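Local coordinates for intimin adherence protein (Escherichia coli O157:H7, PDB 3NCX) that probably serves as an outer-membrane adhesin, gripping the translocated receptor Tir so that the bacterium attaches closely to the host cell, at residues V100-Y105 with M110-N115; T122-I127 with Y184-E189; G132-Y137 with N144-W149; D9-D14 with G47-Y52. The protein carries 1 engineered substitution. All blocks are in the same frame, centred on the assembly; numbering follows the deposited sequence.

Contact 1. Residues V100-Y105 with M110-N115; sequences VDKQAY and MSICKN
Ile112, on the last turn of helix 106-112, lays its side chain against three residues of strand 97-103 and the turn after it: Asp101, Lys102 and Ala104. The purely apolar part is small. Ile112 CD1 meets Ala104 CB at 4.0 Å, a methyl-to-methyl contact in which the small side chain of alanine receives the end of the isoleucine. The rest is carbon packed against polar side chains. Ile112 CG2 lies against CB and CG of Asp101, at 4.1 and 4.2 Å, the two side chains running past each other in opposite directions. Lys102 crosses the isoleucine at about a right angle. Its CG stands between the backbone N and the carbonyl carbon (chi1 52°) and a final bend at chi4 carries the ammonium end to CD1 and CG1, though its exact place is doubtful at this resolution. Backbone bonds close the helix: Asn115 N reaches Met110 O and Lys114 N reaches Ser111 O at 2.9 Å, a Schellman motif with Lys114, at positive phi (42°), as its C-prime residue. Tyr105 holds the N-cap position at the other end. Covalent and main-chain ties come from strand 184-188, where Cys187 forms a disulfide with Cys113 and Ala185 pairs with Asp101 and Lys102. No hydrogen bond joins the two segments directly. The contact lies at the surface of the C-type lectin domain: one branched aliphatic chain is flanked by an aspartate, a lysine and an alanine, the ammonium group of exposed Lys102 can probably remain near water, and the disulfide beside it fixes the helix end to the sheet.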
loop_
_atom_site.group_PDB
_atom_site.type_symbol
_atom_site.label_atom_id
_atom_site.label_comp_id
_atom_site.label_asym_id
_atom_site.label_seq_id
_atom_site.Cartn_x
_atom_site.Cartn_y
_atom_site.Cartn_z
ATOM N N VAL A 100 -7.728 -2.898 5.400
ATOM C CA VAL A 100 -8.002 -2.758 6.821
ATOM C C VAL A 100 -9.443 -2.313 7.042
ATOM O O VAL A 100 -9.794 -1.162 6.781
ATOM C CB VAL A 100 -7.048 -1.748 7.487
ATOM C CG1 VAL A 100 -7.254 -1.741 8.992
ATOM C CG2 VAL A 100 -5.605 -2.081 7.148
ATOM N N ASP A 101 -10.276 -3.237 7.509
ATOM C CA ASP A 101 -11.657 -2.922 7.843
ATOM C C ASP A 101 -11.769 -2.538 9.313
ATOM O O ASP A 101 -10.769 -2.221 9.955
ATOM C CB ASP A 101 -12.577 -4.100 7.515
ATOM C CG ASP A 101 -12.897 -4.193 6.032
ATOM O OD1 ASP A 101 -12.037 -4.668 5.261
ATOM O OD2 ASP A 101 -14.013 -3.793 5.637
ATOM N N LYS A 102 -12.984 -2.562 9.844
ATOM C CA LYS A 102 -13.211 -2.159 11.227
ATOM C C LYS A 102 -12.749 -3.227 12.218
ATOM O O LYS A 102 -12.419 -4.347 11.831
ATOM C CB LYS A 102 -14.685 -1.814 11.452
ATOM C CG LYS A 102 -15.662 -2.889 11.000
ATOM C CD LYS A 102 -17.096 -2.486 11.316
ATOM C CE LYS A 102 -18.102 -3.437 10.683
ATOM N NZ LYS A 102 -17.937 -4.833 11.171
ATOM N N GLN A 103 -12.722 -2.864 13.498
ATOM C CA GLN A 103 -12.324 -3.789 14.552
ATOM C C GLN A 103 -13.449 -4.772 14.849
ATOM O O GLN A 103 -14.627 -4.413 14.804
ATOM C CB GLN A 103 -11.943 -3.026 15.822
ATOM C CG GLN A 103 -10.815 -2.022 15.631
ATOM C CD GLN A 103 -10.434 -1.321 16.923
ATOM O OE1 GLN A 103 -11.083 -1.496 17.953
ATOM N NE2 GLN A 103 -9.375 -0.524 16.873
ATOM N N ALA A 104 -13.078 -6.013 15.153
ATOM C CA ALA A 104 -14.052 -7.068 15.417
ATOM C C ALA A 104 -13.391 -8.260 16.100
ATOM O O ALA A 104 -12.166 -8.329 16.195
ATOM C CB ALA A 104 -14.717 -7.506 14.118
ATOM N N TYR A 105 -14.204 -9.196 16.580
ATOM C CA TYR A 105 -13.680 -10.431 17.149
ATOM C C TYR A 105 -13.310 -11.374 16.013
ATOM O O TYR A 105 -13.754 -11.185 14.881
ATOM C CB TYR A 105 -14.706 -11.083 18.076
ATOM C CG TYR A 105 -15.104 -10.218 19.250
ATOM C CD1 TYR A 105 -14.257 -9.227 19.727
ATOM C CD2 TYR A 105 -16.329 -10.391 19.879
ATOM C CE1 TYR A 105 -14.615 -8.435 20.798
ATOM C CE2 TYR A 105 -16.698 -9.603 20.951
ATOM C CZ TYR A 105 -15.838 -8.626 21.407
ATOM O OH TYR A 105 -16.205 -7.839 22.476
ATOM N N MET A 110 -13.600 -12.951 10.379
ATOM C CA MET A 110 -13.595 -13.998 9.368
ATOM C C MET A 110 -14.687 -13.758 8.327
ATOM O O MET A 110 -14.421 -13.768 7.127
ATOM C CB MET A 110 -13.778 -15.369 10.021
ATOM C CG MET A 110 -13.403 -16.536 9.128
ATOM S SD MET A 110 -13.778 -18.126 9.887
ATOM C CE MET A 110 -15.563 -18.022 9.989
ATOM N N SER A 111 -15.914 -13.534 8.789
ATOM C CA SER A 111 -17.033 -13.298 7.882
ATOM C C SER A 111 -16.873 -11.975 7.137
ATOM O O SER A 111 -17.155 -11.888 5.942
ATOM C CB SER A 111 -18.364 -13.328 8.635
ATOM O OG SER A 111 -18.451 -12.260 9.561
ATOM N N ILE A 112 -16.422 -10.947 7.849
ATOM C CA ILE A 112 -16.167 -9.650 7.232
ATOM C C ILE A 112 -15.214 -9.786 6.050
ATOM O O ILE A 112 -15.475 -9.266 4.964
ATOM C CB ILE A 112 -15.574 -8.654 8.241
ATOM C CG1 ILE A 112 -16.620 -8.268 9.285
ATOM C CG2 ILE A 112 -15.055 -7.418 7.523
ATOM C CD1 ILE A 112 -16.105 -7.322 10.341
ATOM N N CYS A 113 -14.111 -10.492 6.266
ATOM C CA CYS A 113 -13.118 -10.694 5.219
ATOM C C CYS A 113 -13.439 -11.920 4.374
ATOM O O CYS A 113 -12.576 -12.436 3.664
ATOM C CB CYS A 113 -11.718 -10.823 5.824
ATOM S SG CYS A 113 -11.095 -9.309 6.594
ATOM N N LYS A 114 -14.683 -12.380 4.451
ATOM C CA LYS A 114 -15.113 -13.549 3.695
ATOM C C LYS A 114 -14.054 -14.647 3.735
ATOM O O LYS A 114 -13.691 -15.215 2.704
ATOM C CB LYS A 114 -15.433 -13.170 2.247
ATOM C CG LYS A 114 -16.674 -12.300 2.097
ATOM C CD LYS A 114 -17.065 -12.136 0.635
ATOM C CE LYS A 114 -18.367 -11.361 0.496
ATOM N NZ LYS A 114 -18.809 -11.261 -0.923
ATOM N N ASN A 115 -13.559 -14.928 4.937
ATOM C CA ASN A 115 -12.555 -15.964 5.150
ATOM C C ASN A 115 -11.286 -15.749 4.333
ATOM O O ASN A 115 -10.742 -16.687 3.753
ATOM C CB ASN A 115 -13.147 -17.346 4.872
ATOM C CG ASN A 115 -14.252 -17.711 5.844
ATOM O OD1 ASN A 115 -14.036 -18.468 6.788
ATOM N ND2 ASN A 115 -15.442 -17.165 5.623
#

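Contact 2. Residues T122-I127 with Y184-E189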
loop_
_atom_site.group_PDB
_atom_site.type_symbol
_atom_site.label_atom_id
_atom_site.label_comp_id
_atom_site.label_asym_id
_atom_site.label_seq_id
_atom_site.Cartn_x
_atom_site.Cartn_y
_atom_site.Cartn_z
ATOM N N THR A 122 3.793 -13.772 8.249
ATOM C CA THR A 122 4.642 -13.302 7.164
ATOM C C THR A 122 3.837 -12.510 6.136
ATOM O O THR A 122 4.323 -11.524 5.579
ATOM C CB THR A 122 5.367 -14.471 6.473
ATOM O OG1 THR A 122 6.233 -15.118 7.413
ATOM C CG2 THR A 122 6.193 -13.971 5.304
ATOM N N VAL A 123 2.605 -12.941 5.888
ATOM C CA VAL A 123 1.737 -12.229 4.960
ATOM C C VAL A 123 1.654 -10.757 5.349
ATOM O O VAL A 123 1.615 -9.877 4.490
ATOM C CB VAL A 123 0.322 -12.831 4.931
ATOM C CG1 VAL A 123 -0.554 -12.076 3.945
ATOM C CG2 VAL A 123 0.383 -14.306 4.570
ATOM N N LEU A 124 1.648 -10.498 6.653
ATOM C CA LEU A 124 1.533 -9.139 7.169
ATOM C C LEU A 124 2.890 -8.470 7.376
ATOM O O LEU A 124 3.068 -7.297 7.048
ATOM C CB LEU A 124 0.743 -9.133 8.479
ATOM C CG LEU A 124 -0.728 -9.545 8.391
ATOM C CD1 LEU A 124 -1.318 -9.733 9.780
ATOM C CD2 LEU A 124 -1.523 -8.517 7.603
ATOM N N SER A 125 3.844 -9.216 7.925
ATOM C CA SER A 125 5.171 -8.673 8.196
ATOM C C SER A 125 5.907 -8.339 6.903
ATOM O O SER A 125 6.717 -7.413 6.864
ATOM C CB SER A 125 5.996 -9.648 9.040
ATOM O OG SER A 125 6.188 -10.876 8.361
ATOM N N ASP A 126 5.622 -9.097 5.848
ATOM C CA ASP A 126 6.221 -8.844 4.543
ATOM C C ASP A 126 5.792 -7.488 4.006
ATOM O O ASP A 126 6.544 -6.823 3.293
ATOM C CB ASP A 126 5.843 -9.943 3.549
ATOM C CG ASP A 126 6.784 -11.129 3.608
ATOM O OD1 ASP A 126 7.534 -11.244 4.599
ATOM O OD2 ASP A 126 6.772 -11.945 2.664
ATOM N N ILE A 127 4.577 -7.080 4.353
ATOM C CA ILE A 127 4.069 -5.788 3.923
ATOM C C ILE A 127 4.769 -4.648 4.655
ATOM O O ILE A 127 5.015 -3.585 4.080
ATOM C CB ILE A 127 2.546 -5.699 4.094
ATOM C CG1 ILE A 127 1.864 -6.464 2.959
ATOM C CG2 ILE A 127 2.087 -4.251 4.106
ATOM C CD1 ILE A 127 0.371 -6.318 2.932
ATOM N N TYR A 184 -8.177 -5.204 14.518
ATOM C CA TYR A 184 -8.722 -4.903 13.198
ATOM C C TYR A 184 -8.890 -6.147 12.333
ATOM O O TYR A 184 -8.073 -7.066 12.384
ATOM C CB TYR A 184 -7.841 -3.887 12.468
ATOM C CG TYR A 184 -7.969 -2.480 12.999
ATOM C CD1 TYR A 184 -7.206 -2.053 14.076
ATOM C CD2 TYR A 184 -8.855 -1.579 12.426
ATOM C CE1 TYR A 184 -7.320 -0.770 14.568
ATOM C CE2 TYR A 184 -8.977 -0.293 12.911
ATOM C CZ TYR A 184 -8.206 0.108 13.982
ATOM O OH TYR A 184 -8.321 1.390 14.471
ATOM N N ALA A 185 -9.956 -6.165 11.540
ATOM C CA ALA A 185 -10.167 -7.230 10.570
ATOM C C ALA A 185 -9.455 -6.880 9.270
ATOM O O ALA A 185 -9.949 -6.074 8.481
ATOM C CB ALA A 185 -11.652 -7.439 10.322
ATOM N N VAL A 186 -8.286 -7.477 9.057
ATOM C CA VAL A 186 -7.503 -7.207 7.858
ATOM C C VAL A 186 -7.736 -8.274 6.793
ATOM O O VAL A 186 -7.384 -9.440 6.974
ATOM C CB VAL A 186 -5.996 -7.098 8.168
ATOM C CG1 VAL A 186 -5.201 -6.942 6.883
ATOM C CG2 VAL A 186 -5.730 -5.927 9.099
ATOM N N CYS A 187 -8.337 -7.862 5.683
ATOM C CA CYS A 187 -8.628 -8.773 4.589
ATOM C C CYS A 187 -7.458 -8.834 3.618
ATOM O O CYS A 187 -6.950 -7.804 3.174
ATOM C CB CYS A 187 -9.897 -8.341 3.851
ATOM S SG CYS A 187 -11.367 -8.214 4.901
ATOM N N VAL A 188 -7.027 -10.047 3.301
ATOM C CA VAL A 188 -5.974 -10.244 2.320
ATOM C C VAL A 188 -6.600 -10.648 0.996
ATOM O O VAL A 188 -7.080 -11.772 0.844
ATOM C CB VAL A 188 -4.980 -11.322 2.768
ATOM C CG1 VAL A 188 -3.914 -11.531 1.705
ATOM C CG2 VAL A 188 -4.350 -10.934 4.092
ATOM N N GLU A 189 -6.602 -9.723 0.042
ATOM C CA GLU A 189 -7.240 -9.961 -1.246
ATOM C C GLU A 189 -6.259 -9.804 -2.404
ATOM O O GLU A 189 -5.989 -10.760 -3.131
ATOM C CB GLU A 189 -8.432 -9.019 -1.425
ATOM C CG GLU A 189 -9.446 -9.098 -0.293
ATOM C CD GLU A 189 -10.665 -8.226 -0.532
ATOM O OE1 GLU A 189 -10.747 -7.591 -1.605
ATOM O OE2 GLU A 189 -11.542 -8.178 0.357
ATOM O OXT GLU A 189 -5.709 -8.728 -2.637
#
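Val123 of helix 121-131 faces Val188 of strand 184-188 with their CA atoms 8.4 Å apart, a spacing that leaves just one layer of side chains between helix and strand. This is helix-on-sheet packing in the C-type lectin domain, whose C-terminal strand is an outer strand of a small mixed sheet beside 97-103. The alternation of the strand suits it: Val186 and Val188 turn toward the helix, whereas Cys187 between them turns to the other side. On the helix, Val123 and Leu124 are adjacent and take one valine each. Leu124 CD2 packs on Val186 CG1 at 4.1 Å, the two side chains crossing obliquely. The leucine suits a buried place that needs two prongs, since its other methyl, CD1, goes to Ala148 of strand 147-149. Ile98 and Pro118 add to the apolar surround of Val188, and Tyr96 OH bonds to the carbonyl of Val123. Val186 and Val188 are beta-branched, a shape well suited to the extended backbone of a strand. Val123 and Val188 meet tip to tip: Val123 CG1, anti to its own N (chi1 -179°), sits 4.0 Å from Val188 CG2 and 4.1 Å from Val188 CG1.

Contact 3. Residues G132-Y137 with N144-W149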
loop_
_atom_site.group_PDB
_atom_site.type_symbol
_atom_site.label_atom_id
_atom_site.label_comp_id
_atom_site.label_asym_id
_atom_site.label_seq_id
_atom_site.Cartn_x
_atom_site.Cartn_y
_atom_site.Cartn_z
ATOM N N GLY A 132 6.619 -0.319 5.325
ATOM C CA GLY A 132 6.899 0.309 6.603
ATOM C C GLY A 132 5.630 0.570 7.394
ATOM O O GLY A 132 4.541 0.168 6.985
ATOM N N ALA A 133 5.771 1.247 8.529
ATOM C CA ALA A 133 4.641 1.518 9.412
ATOM C C ALA A 133 3.431 2.071 8.659
ATOM O O ALA A 133 3.540 3.044 7.911
ATOM C CB ALA A 133 5.055 2.468 10.526
ATOM N N ALA A 134 2.280 1.445 8.870
ATOM C CA ALA A 134 1.059 1.819 8.164
ATOM C C ALA A 134 0.690 3.286 8.369
ATOM O O ALA A 134 0.187 3.938 7.453
ATOM C CB ALA A 134 -0.092 0.921 8.588
ATOM N N ASN A 135 0.942 3.798 9.569
ATOM C CA ASN A 135 0.543 5.158 9.919
ATOM C C ASN A 135 1.401 6.248 9.276
ATOM O O ASN A 135 1.088 7.434 9.374
ATOM C CB ASN A 135 0.486 5.338 11.441
ATOM C CG ASN A 135 1.831 5.126 12.110
ATOM O OD1 ASN A 135 1.991 5.397 13.299
ATOM N ND2 ASN A 135 2.806 4.644 11.348
ATOM N N LYS A 136 2.481 5.844 8.615
ATOM C CA LYS A 136 3.303 6.796 7.880
ATOM C C LYS A 136 2.607 7.211 6.587
ATOM O O LYS A 136 3.123 8.029 5.824
ATOM C CB LYS A 136 4.685 6.211 7.581
ATOM C CG LYS A 136 5.617 6.180 8.781
ATOM C CD LYS A 136 7.016 5.759 8.374
ATOM C CE LYS A 136 8.003 5.935 9.515
ATOM N NZ LYS A 136 8.057 7.346 9.988
ATOM N N TYR A 137 1.431 6.639 6.350
ATOM C CA TYR A 137 0.648 6.954 5.162
ATOM C C TYR A 137 -0.615 7.727 5.527
ATOM O O TYR A 137 -1.209 7.510 6.586
ATOM C CB TYR A 137 0.317 5.679 4.381
ATOM C CG TYR A 137 1.551 4.968 3.872
ATOM C CD1 TYR A 137 2.115 3.917 4.581
ATOM C CD2 TYR A 137 2.165 5.365 2.692
ATOM C CE1 TYR A 137 3.250 3.272 4.122
ATOM C CE2 TYR A 137 3.300 4.728 2.227
ATOM C CZ TYR A 137 3.839 3.683 2.944
ATOM O OH TYR A 137 4.969 3.048 2.479
ATOM N N ASN A 144 -2.111 4.892 16.088
ATOM C CA ASN A 144 -0.800 4.597 16.654
ATOM C C ASN A 144 -0.517 3.102 16.617
ATOM O O ASN A 144 0.637 2.674 16.645
ATOM C CB ASN A 144 -0.711 5.100 18.096
ATOM C CG ASN A 144 -0.789 6.609 18.193
ATOM O OD1 ASN A 144 -0.195 7.326 17.387
ATOM N ND2 ASN A 144 -1.523 7.102 19.185
ATOM N N SER A 145 -1.585 2.316 16.556
ATOM C CA SER A 145 -1.475 0.864 16.544
ATOM C C SER A 145 -2.525 0.241 15.635
ATOM O O SER A 145 -3.678 0.668 15.620
ATOM C CB SER A 145 -1.631 0.315 17.962
ATOM O OG SER A 145 -1.828 -1.087 17.952
ATOM N N ILE A 146 -2.118 -0.768 14.873
ATOM C CA ILE A 146 -3.049 -1.520 14.044
ATOM C C ILE A 146 -2.825 -3.017 14.222
ATOM O O ILE A 146 -2.106 -3.647 13.443
ATOM C CB ILE A 146 -2.920 -1.160 12.549
ATOM C CG1 ILE A 146 -3.081 0.345 12.339
ATOM C CG2 ILE A 146 -3.955 -1.917 11.729
ATOM C CD1 ILE A 146 -3.004 0.764 10.889
ATOM N N THR A 147 -3.437 -3.580 15.260
ATOM C CA THR A 147 -3.348 -5.011 15.516
ATOM C C THR A 147 -4.246 -5.760 14.538
ATOM O O THR A 147 -5.420 -5.423 14.378
ATOM C CB THR A 147 -3.756 -5.357 16.966
ATOM O OG1 THR A 147 -2.884 -4.689 17.886
ATOM C CG2 THR A 147 -3.672 -6.853 17.200
ATOM N N ALA A 148 -3.689 -6.773 13.882
ATOM C CA ALA A 148 -4.428 -7.522 12.871
ATOM C C ALA A 148 -4.540 -9.005 13.214
ATOM O O ALA A 148 -3.587 -9.613 13.702
ATOM C CB ALA A 148 -3.777 -7.341 11.506
ATOM N N TRP A 149 -5.708 -9.585 12.956
ATOM C CA TRP A 149 -5.910 -11.014 13.171
ATOM C C TRP A 149 -5.085 -11.835 12.188
ATOM O O TRP A 149 -4.940 -11.466 11.025
ATOM C CB TRP A 149 -7.388 -11.391 13.010
ATOM C CG TRP A 149 -8.273 -10.986 14.151
ATOM C CD1 TRP A 149 -9.270 -10.051 14.124
ATOM C CD2 TRP A 149 -8.252 -11.510 15.484
ATOM N NE1 TRP A 149 -9.867 -9.961 15.358
ATOM C CE2 TRP A 149 -9.260 -10.845 16.211
ATOM C CE3 TRP A 149 -7.476 -12.476 16.134
ATOM C CZ2 TRP A 149 -9.512 -11.113 17.558
ATOM C CZ3 TRP A 149 -7.729 -12.741 17.469
ATOM C CH2 TRP A 149 -8.738 -12.062 18.166
#
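Ala134 CB and Ile146 CD1 touch at 3.7 Å, both buried, the isoleucine spanning the gap and the alanine giving it a small methyl to end on. The reach comes from an extended chain: Ile146 CG1 lies beside the backbone N (chi1 -55°) and CD1 continues trans from there (chi2 -178°). Toward the surface, Asn135 OD1 comes no nearer to Asn144 than 4.4 Å, at its CA, which is loose packing; polar residues suit this outer side, where Asn144 is exposed. A short 3-10 turn sets the first partner in place, with Lys136 N bonded to Ala133 O at 3.1 Å and Tyr137 N to Ala134 O. Tyr137 then turns back, its hydroxyl hydrogen-bonded to Trp131 O at the end of the helix. One shell further out, the main chain of Leu167 bonds to both Ala134 and Ile146, while Asn166 takes Ile146 N through OD1 and meets Ser145 OG through ND2. Ile168 packs against both Asn135 and Ile146. The contact thus joins the turn that follows helix 121-131, where Gly132 leaves the helix with positive phi, to the entry into strand 147-149, beside strand 161-166 and with Tyr184 of strand 184-188 against Ile146.

Contact 4. Residues D9-D14 with G47-Y52; sequences DELKID and GTYSWY
Leu11 and Ile13 reach across to Tyr49 and Trp51, each aliphatic chain meeting one aromatic ring. The first segment enters at Asp9, whose backbone bonds with Gly45. Leu11 makes the first real crossing: with CG anti to the backbone N (chi1 180°) and chi2 at 60°, CD1 comes to the Tyr49 ring, 3.6 Å from CE1 and 3.8 Å from CD1. The two side chains pass in opposite directions. On one face of that ring stands the carbonyl carbon of Gly47, 3.5 Å above the plane and offset toward the rim; Gly47 adopts a positive phi (78°), which glycine accepts readily. The phenol OH is hydrogen-bonded to Gly44 O. Lys12, exposed, turns to the other side, and its backbone pairs with Ser43. Ile13 repeats the inward step, CD1 lying 3.8 Å from Trp51 CZ3, the two side chains again running past each other in opposite directions. Asp14 returns outward, pairing through its backbone with Lys41. Leucine and isoleucine fit an interior that Ala79, Val87 and Tyr89 also line, while the large rings span the distance between layers. Strand 12-13 pairs with 37-43 in one sheet and strand 49-53 with 75-81 in another, so alternate residues of the two segments, Leu11 and Ile13 with Tyr49 and Trp51, meet between the sheets, as in the hydrophobic centre of an immunoglobulin-like beta-sandwich of the bacterial Ig-like family.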
loop_
_atom_site.group_PDB
_atom_site.type_symbol
_atom_site.label_atom_id
_atom_site.label_comp_id
_atom_site.label_asym_id
_atom_site.label_seq_id
_atom_site.Cartn_x
_atom_site.Cartn_y
_atom_site.Cartn_z
ATOM N N ASP A 9 15.986 17.328 -22.503
ATOM C CA ASP A 9 16.063 15.921 -22.874
ATOM C C ASP A 9 14.649 15.370 -22.973
ATOM O O ASP A 9 13.683 16.053 -22.629
ATOM C CB ASP A 9 16.847 15.118 -21.834
ATOM C CG ASP A 9 17.816 15.972 -21.045
ATOM O OD1 ASP A 9 18.890 16.311 -21.584
ATOM O OD2 ASP A 9 17.504 16.296 -19.880
ATOM N N GLU A 10 14.521 14.134 -23.437
ATOM C CA GLU A 10 13.206 13.521 -23.546
ATOM C C GLU A 10 12.658 13.166 -22.167
ATOM O O GLU A 10 13.398 12.731 -21.285
ATOM C CB GLU A 10 13.243 12.292 -24.455
ATOM C CG GLU A 10 14.083 11.140 -23.939
ATOM C CD GLU A 10 13.969 9.907 -24.819
ATOM O OE1 GLU A 10 13.800 10.059 -26.047
ATOM O OE2 GLU A 10 14.041 8.783 -24.279
ATOM N N LEU A 11 11.357 13.373 -21.991
ATOM C CA LEU A 11 10.688 13.077 -20.733
ATOM C C LEU A 11 10.831 11.601 -20.380
ATOM O O LEU A 11 10.689 10.731 -21.241
ATOM C CB LEU A 11 9.209 13.458 -20.822
ATOM C CG LEU A 11 8.346 13.213 -19.585
ATOM C CD1 LEU A 11 8.875 13.999 -18.398
ATOM C CD2 LEU A 11 6.900 13.580 -19.874
ATOM N N LYS A 12 11.110 11.328 -19.109
ATOM C CA LYS A 12 11.327 9.964 -18.642
ATOM C C LYS A 12 10.829 9.785 -17.210
ATOM O O LYS A 12 11.207 10.542 -16.315
ATOM C CB LYS A 12 12.817 9.615 -18.720
ATOM C CG LYS A 12 13.184 8.274 -18.102
ATOM C CD LYS A 12 12.853 7.117 -19.030
ATOM C CE LYS A 12 12.987 5.778 -18.317
ATOM N NZ LYS A 12 14.341 5.584 -17.725
ATOM N N ILE A 13 9.979 8.786 -16.998
ATOM C CA ILE A 13 9.538 8.443 -15.650
ATOM C C ILE A 13 10.469 7.403 -15.030
ATOM O O ILE A 13 10.590 6.282 -15.531
ATOM C CB ILE A 13 8.091 7.917 -15.627
ATOM C CG1 ILE A 13 7.104 9.053 -15.898
ATOM C CG2 ILE A 13 7.778 7.281 -14.283
ATOM C CD1 ILE A 13 5.654 8.625 -15.826
ATOM N N ASP A 14 11.128 7.784 -13.941
ATOM C CA ASP A 14 12.077 6.906 -13.264
ATOM C C ASP A 14 11.423 5.598 -12.832
ATOM O O ASP A 14 10.368 5.600 -12.195
ATOM C CB ASP A 14 12.683 7.612 -12.048
ATOM C CG ASP A 14 14.200 7.650 -12.090
ATOM O OD1 ASP A 14 14.833 6.663 -11.657
ATOM O OD2 ASP A 14 14.755 8.670 -12.554
ATOM N N GLY A 47 10.941 20.459 -16.725
ATOM C CA GLY A 47 10.935 20.335 -15.278
ATOM C C GLY A 47 9.575 20.428 -14.613
ATOM O O GLY A 47 9.423 20.042 -13.456
ATOM N N THR A 48 8.585 20.945 -15.333
ATOM C CA THR A 48 7.239 21.065 -14.781
ATOM C C THR A 48 6.341 19.954 -15.314
ATOM O O THR A 48 6.180 19.801 -16.523
ATOM C CB THR A 48 6.610 22.434 -15.099
ATOM O OG1 THR A 48 6.428 22.567 -16.514
ATOM C CG2 THR A 48 7.503 23.557 -14.597
ATOM N N TYR A 49 5.754 19.183 -14.405
ATOM C CA TYR A 49 4.978 18.015 -14.803
ATOM C C TYR A 49 3.555 18.030 -14.256
ATOM O O TYR A 49 3.247 18.745 -13.302
ATOM C CB TYR A 49 5.688 16.734 -14.362
ATOM C CG TYR A 49 7.184 16.771 -14.572
ATOM C CD1 TYR A 49 7.733 16.620 -15.838
ATOM C CD2 TYR A 49 8.047 16.962 -13.502
ATOM C CE1 TYR A 49 9.101 16.657 -16.033
ATOM C CE2 TYR A 49 9.414 17.000 -13.687
ATOM C CZ TYR A 49 9.938 16.846 -14.953
ATOM O OH TYR A 49 11.301 16.882 -15.138
ATOM N N SER A 50 2.692 17.234 -14.879
ATOM C CA SER A 50 1.326 17.037 -14.414
ATOM C C SER A 50 0.979 15.563 -14.570
ATOM O O SER A 50 1.317 14.945 -15.580
ATOM C CB SER A 50 0.351 17.903 -15.212
ATOM O OG SER A 50 0.416 17.602 -16.594
ATOM N N TRP A 51 0.311 14.996 -13.571
ATOM C CA TRP A 51 0.088 13.555 -13.543
ATOM C C TRP A 51 -1.374 13.172 -13.750
ATOM O O TRP A 51 -2.282 13.947 -13.450
ATOM C CB TRP A 51 0.626 12.965 -12.238
ATOM C CG TRP A 51 2.041 13.369 -11.963
ATOM C CD1 TRP A 51 2.466 14.554 -11.433
ATOM C CD2 TRP A 51 3.221 12.597 -12.212
ATOM N NE1 TRP A 51 3.835 14.565 -11.335
ATOM C CE2 TRP A 51 4.324 13.374 -11.805
ATOM C CE3 TRP A 51 3.453 11.321 -12.737
ATOM C CZ2 TRP A 51 5.637 12.920 -11.906
ATOM C CZ3 TRP A 51 4.757 10.872 -12.837
ATOM C CH2 TRP A 51 5.831 11.669 -12.423
ATOM N N TYR A 52 -1.588 11.966 -14.269
ATOM C CA TYR A 52 -2.925 11.500 -14.607
ATOM C C TYR A 52 -3.050 9.993 -14.417
ATOM O O TYR A 52 -2.133 9.239 -14.745
ATOM C CB TYR A 52 -3.258 11.876 -16.054
ATOM C CG TYR A 52 -4.511 11.224 -16.595
ATOM C CD1 TYR A 52 -5.753 11.823 -16.438
ATOM C CD2 TYR A 52 -4.449 10.013 -17.276
ATOM C CE1 TYR A 52 -6.900 11.232 -16.937
ATOM C CE2 TYR A 52 -5.589 9.414 -17.777
ATOM C CZ TYR A 52 -6.812 10.028 -17.606
ATOM O OH TYR A 52 -7.950 9.437 -18.104
#

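Overall arrangement
From the N terminus the chain first closes contact 4, joining the two sheets of the Ig-like domain across 32 intervening residues. It then passes into the lectin domain, where contact 1 closes the short loop that contains most of helix 106-112. Contact 2 spans the longest stretch, from helix 121-131 to the C-terminal strand, and contact 3 opens and closes within that span; none of the four cross. Contacts 1, 2 and 3 adjoin one another: strand 184-188 pairs with 97-103 and has one backbone bond, Tyr184 N to Thr147 O, to strand 147-149, and Trp149 NE1 bonds to Ala104 O. Contact 4 lies apart, about 32 Å from contact 3 between centres, on the opposite side of the chain's centre.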